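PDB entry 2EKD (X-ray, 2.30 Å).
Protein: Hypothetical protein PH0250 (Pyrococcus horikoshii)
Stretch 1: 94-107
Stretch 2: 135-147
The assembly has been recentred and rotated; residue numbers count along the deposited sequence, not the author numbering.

Stretch 1, residues 94-107: KYVISEQEYMEIVS
Stretch 2, residues 135-147: NVVKMVSNYVGRE

Two segments can pack closely without one direct hydrogen bond between them; in PH0250 van der Waals packing and one water bridge make up the contact, with rotamers setting which atoms meet. Lys-94 and Tyr-95 are left-handed (phi/psi 64/32 and 62/38); Val-96 to Ser-98 then run extended, Ser-98 is the N-cap, and helix 99-105 follows. The partner is already helical at Asn-135, then passes through a type I turn (Ser-141 to Val-144) and a type II turn (Tyr-143 to Arg-146), where Gly-145 adopts phi 108°, at which a CB would jam against the preceding carbonyl O. Both chains advance in the same sense from the Val-96/Val-136 register, CA atoms 5.6 Å apart.

Just before it, a water donates to Lys-94 O (3.2 Å) and accepts from Asn-135 ND2 (2.6 Å). Selenomethionine Met-139 (t, t, p) makes apolar contacts: CE lies 3.5 Å from Val-96 CG2 (chi1 p), SE 3.8 Å from Ile-97 CB.

Tyr-143 (chi1 m) has the largest covered area, 85 Å². Tyr-102, chi1 t, directs its edge at that ring's face, centroids 5.2 Å apart and planes at 62°, while Tyr-143 OH packs 3.0 Å from aliphatic Glu-99 CB (p, t). Selenomethionine Met-103, m throughout, places SE 4.4 Å from Tyr-143 CE1, at the ring edge, and CE 3.4 Å from Arg-146 NH1 (p, t, m).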

# COMPACT_ATOMS: atom_id res chain seq x y z
N LYS F 94 -18.95 20.94 6.98
CA LYS F 94 -18.03 20.34 6.00
C LYS F 94 -16.64 20.25 6.61
O LYS F 94 -15.63 20.35 5.91
CB LYS F 94 -18.00 21.17 4.71
CG LYS F 94 -19.28 21.09 3.89
CD LYS F 94 -19.41 19.74 3.18
CE LYS F 94 -18.07 19.31 2.59
NZ LYS F 94 -18.15 18.82 1.18
N TYR F 95 -16.60 20.06 7.92
CA TYR F 95 -15.36 19.93 8.67
C TYR F 95 -14.47 21.17 8.58
O TYR F 95 -13.25 21.07 8.50
CB TYR F 95 -14.60 18.70 8.18
CG TYR F 95 -15.47 17.47 8.14
CD1 TYR F 95 -16.08 16.99 9.31
CD2 TYR F 95 -15.74 16.81 6.94
CE1 TYR F 95 -16.92 15.88 9.28
CE2 TYR F 95 -16.58 15.70 6.90
CZ TYR F 95 -17.17 15.24 8.07
OH TYR F 95 -18.01 14.15 8.03
N VAL F 96 -15.10 22.34 8.60
CA VAL F 96 -14.38 23.61 8.54
C VAL F 96 -15.18 24.70 9.24
O VAL F 96 -16.38 24.53 9.50
CB VAL F 96 -14.12 24.03 7.07
CG1 VAL F 96 -15.42 24.44 6.40
CG2 VAL F 96 -13.10 25.16 7.02
N ILE F 97 -14.52 25.80 9.56
CA ILE F 97 -15.18 26.92 10.24
C ILE F 97 -15.22 28.16 9.35
O ILE F 97 -14.28 28.44 8.60
CB ILE F 97 -14.45 27.28 11.57
CG1 ILE F 97 -14.86 26.29 12.67
CG2 ILE F 97 -14.79 28.70 11.99
CD1 ILE F 97 -14.38 24.88 12.44
N SER F 98 -16.32 28.90 9.44
CA SER F 98 -16.49 30.13 8.68
C SER F 98 -15.50 31.14 9.21
O SER F 98 -15.35 31.28 10.43
CB SER F 98 -17.92 30.66 8.84
OG SER F 98 -18.06 31.94 8.25
N GLU F 99 -14.83 31.86 8.32
CA GLU F 99 -13.86 32.85 8.76
C GLU F 99 -14.53 34.19 9.06
O GLU F 99 -13.92 35.07 9.66
CB GLU F 99 -12.76 33.04 7.70
CG GLU F 99 -13.24 33.50 6.34
CD GLU F 99 -12.11 33.59 5.33
OE1 GLU F 99 -11.14 34.35 5.58
OE2 GLU F 99 -12.18 32.90 4.29
N GLN F 100 -15.79 34.33 8.66
CA GLN F 100 -16.53 35.57 8.91
C GLN F 100 -17.07 35.61 10.33
O GLN F 100 -17.21 36.68 10.92
CB GLN F 100 -17.70 35.72 7.93
CG GLN F 100 -17.31 35.94 6.47
CD GLN F 100 -16.74 34.69 5.81
OE1 GLN F 100 -17.34 33.62 5.87
NE2 GLN F 100 -15.58 34.83 5.17
N GLU F 101 -17.38 34.43 10.88
CA GLU F 101 -17.91 34.33 12.24
C GLU F 101 -16.81 34.39 13.28
O GLU F 101 -17.01 34.92 14.38
CB GLU F 101 -18.69 33.02 12.40
CG GLU F 101 -19.85 32.87 11.43
CD GLU F 101 -20.61 31.58 11.65
OE1 GLU F 101 -21.16 31.38 12.75
OE2 GLU F 101 -20.66 30.75 10.71
N TYR F 102 -15.65 33.84 12.95
CA TYR F 102 -14.50 33.83 13.85
C TYR F 102 -14.11 35.25 14.23
O TYR F 102 -13.97 35.58 15.42
CB TYR F 102 -13.32 33.11 13.19
CG TYR F 102 -12.14 32.87 14.10
CD1 TYR F 102 -12.27 32.08 15.25
CD2 TYR F 102 -10.88 33.41 13.82
CE1 TYR F 102 -11.18 31.85 16.09
CE2 TYR F 102 -9.79 33.18 14.65
CZ TYR F 102 -9.95 32.40 15.78
OH TYR F 102 -8.87 32.17 16.62
N MSE F 103 -13.94 36.10 13.23
CA MSE F 103 -13.56 37.50 13.44
C MSE F 103 -14.55 38.21 14.36
O MSE F 103 -14.17 39.09 15.13
CB MSE F 103 -13.48 38.24 12.11
CG MSE F 103 -12.38 37.74 11.19
SE MSE F 103 -10.75 37.90 11.96
CE MSE F 103 -10.33 39.58 11.49
N GLU F 104 -15.82 37.83 14.27
CA GLU F 104 -16.85 38.43 15.10
C GLU F 104 -16.68 38.05 16.57
O GLU F 104 -16.99 38.84 17.46
CB GLU F 104 -18.23 37.98 14.61
CG GLU F 104 -19.40 38.60 15.37
CD GLU F 104 -20.74 38.13 14.85
OE1 GLU F 104 -21.04 38.36 13.65
OE2 GLU F 104 -21.50 37.52 15.63
N ILE F 105 -16.17 36.85 16.81
CA ILE F 105 -15.95 36.37 18.17
C ILE F 105 -14.71 36.97 18.82
O ILE F 105 -14.71 37.25 20.02
CB ILE F 105 -15.81 34.83 18.21
CG1 ILE F 105 -17.16 34.18 17.89
CG2 ILE F 105 -15.31 34.38 19.58
CD1 ILE F 105 -17.13 32.67 17.92
N VAL F 106 -13.65 37.18 18.04
CA VAL F 106 -12.42 37.75 18.58
C VAL F 106 -12.45 39.27 18.61
O VAL F 106 -11.49 39.91 19.03
CB VAL F 106 -11.18 37.29 17.78
CG1 VAL F 106 -11.01 35.78 17.90
CG2 VAL F 106 -11.30 37.71 16.33
N SER F 107 -13.55 39.85 18.15
CA SER F 107 -13.69 41.30 18.15
C SER F 107 -13.78 41.78 19.59
O SER F 107 -13.39 42.90 19.91
CB SER F 107 -14.95 41.72 17.38
OG SER F 107 -16.12 41.40 18.11
N ASN F 135 -9.73 22.45 2.63
CA ASN F 135 -10.39 23.62 3.21
C ASN F 135 -9.90 23.84 4.64
O ASN F 135 -9.79 24.98 5.09
CB ASN F 135 -11.92 23.46 3.19
CG ASN F 135 -12.48 23.60 1.78
OD1 ASN F 135 -12.03 24.43 1.00
ND2 ASN F 135 -13.49 22.78 1.46
N VAL F 136 -9.60 22.75 5.34
CA VAL F 136 -9.09 22.87 6.70
C VAL F 136 -7.73 23.56 6.65
O VAL F 136 -7.45 24.45 7.45
CB VAL F 136 -8.93 21.48 7.37
CG1 VAL F 136 -8.18 21.63 8.70
CG2 VAL F 136 -10.30 20.85 7.61
N VAL F 137 -6.90 23.15 5.70
CA VAL F 137 -5.59 23.76 5.57
C VAL F 137 -5.72 25.25 5.23
O VAL F 137 -4.98 26.07 5.77
CB VAL F 137 -4.75 23.04 4.48
CG1 VAL F 137 -3.42 23.79 4.26
CG2 VAL F 137 -4.47 21.61 4.91
N LYS F 138 -6.66 25.60 4.36
CA LYS F 138 -6.86 27.01 3.99
C LYS F 138 -7.23 27.79 5.24
O LYS F 138 -6.83 28.93 5.42
CB LYS F 138 -7.99 27.17 2.95
CG LYS F 138 -7.78 26.43 1.65
CD LYS F 138 -8.64 27.00 0.52
CE LYS F 138 -10.12 26.97 0.86
NZ LYS F 138 -10.93 27.74 -0.14
N MSE F 139 -8.01 27.15 6.10
CA MSE F 139 -8.43 27.76 7.35
C MSE F 139 -7.20 28.12 8.17
O MSE F 139 -7.17 29.15 8.85
CB MSE F 139 -9.35 26.78 8.11
CG MSE F 139 -9.62 27.13 9.56
SE MSE F 139 -11.03 26.21 10.27
CE MSE F 139 -10.78 24.57 9.60
N VAL F 140 -6.17 27.28 8.11
CA VAL F 140 -4.95 27.56 8.85
C VAL F 140 -4.11 28.65 8.17
O VAL F 140 -3.61 29.55 8.82
CB VAL F 140 -4.07 26.30 9.02
CG1 VAL F 140 -2.76 26.66 9.72
CG2 VAL F 140 -4.83 25.24 9.83
N SER F 141 -3.98 28.58 6.85
CA SER F 141 -3.17 29.58 6.16
C SER F 141 -3.79 30.97 6.11
O SER F 141 -3.08 31.95 5.96
CB SER F 141 -2.83 29.11 4.74
OG SER F 141 -3.99 28.94 3.97
N ASN F 142 -5.11 31.07 6.24
CA ASN F 142 -5.77 32.38 6.20
C ASN F 142 -5.43 33.28 7.38
O ASN F 142 -5.57 34.50 7.29
CB ASN F 142 -7.30 32.23 6.10
CG ASN F 142 -7.76 31.78 4.72
OD1 ASN F 142 -7.17 32.14 3.70
ND2 ASN F 142 -8.84 31.00 4.69
N TYR F 143 -4.99 32.70 8.49
CA TYR F 143 -4.68 33.50 9.67
C TYR F 143 -3.19 33.66 9.92
O TYR F 143 -2.79 34.30 10.89
CB TYR F 143 -5.36 32.90 10.90
CG TYR F 143 -6.86 32.92 10.77
CD1 TYR F 143 -7.57 34.12 10.79
CD2 TYR F 143 -7.57 31.74 10.55
CE1 TYR F 143 -8.95 34.15 10.58
CE2 TYR F 143 -8.94 31.75 10.34
CZ TYR F 143 -9.62 32.95 10.36
OH TYR F 143 -10.98 32.95 10.14
N VAL F 144 -2.37 33.08 9.04
CA VAL F 144 -0.93 33.21 9.17
C VAL F 144 -0.58 34.67 8.95
O VAL F 144 -0.89 35.25 7.90
CB VAL F 144 -0.20 32.34 8.12
CG1 VAL F 144 1.30 32.62 8.16
CG2 VAL F 144 -0.45 30.86 8.40
N GLY F 145 0.06 35.29 9.93
CA GLY F 145 0.43 36.68 9.78
C GLY F 145 -0.35 37.70 10.59
O GLY F 145 0.07 38.86 10.65
N ARG F 146 -1.48 37.33 11.20
CA ARG F 146 -2.20 38.33 11.99
C ARG F 146 -1.47 38.47 13.32
O ARG F 146 -1.37 37.54 14.12
CB ARG F 146 -3.68 37.97 12.19
CG ARG F 146 -3.99 36.72 12.97
CD ARG F 146 -5.51 36.52 13.08
NE ARG F 146 -6.16 37.38 14.08
CZ ARG F 146 -6.92 38.44 13.79
NH1 ARG F 146 -7.14 38.79 12.53
NH2 ARG F 146 -7.47 39.14 14.77
N GLU F 147 -0.94 39.67 13.51
CA GLU F 147 -0.15 40.01 14.68
C GLU F 147 -0.86 40.04 16.03
O GLU F 147 -0.21 40.22 17.05
CB GLU F 147 0.55 41.34 14.43
CG GLU F 147 1.43 41.30 13.18
CD GLU F 147 2.11 42.62 12.88
OE1 GLU F 147 1.41 43.61 12.60
OE2 GLU F 147 3.36 42.66 12.93
O HOH W 1 -15.18 22.16 3.37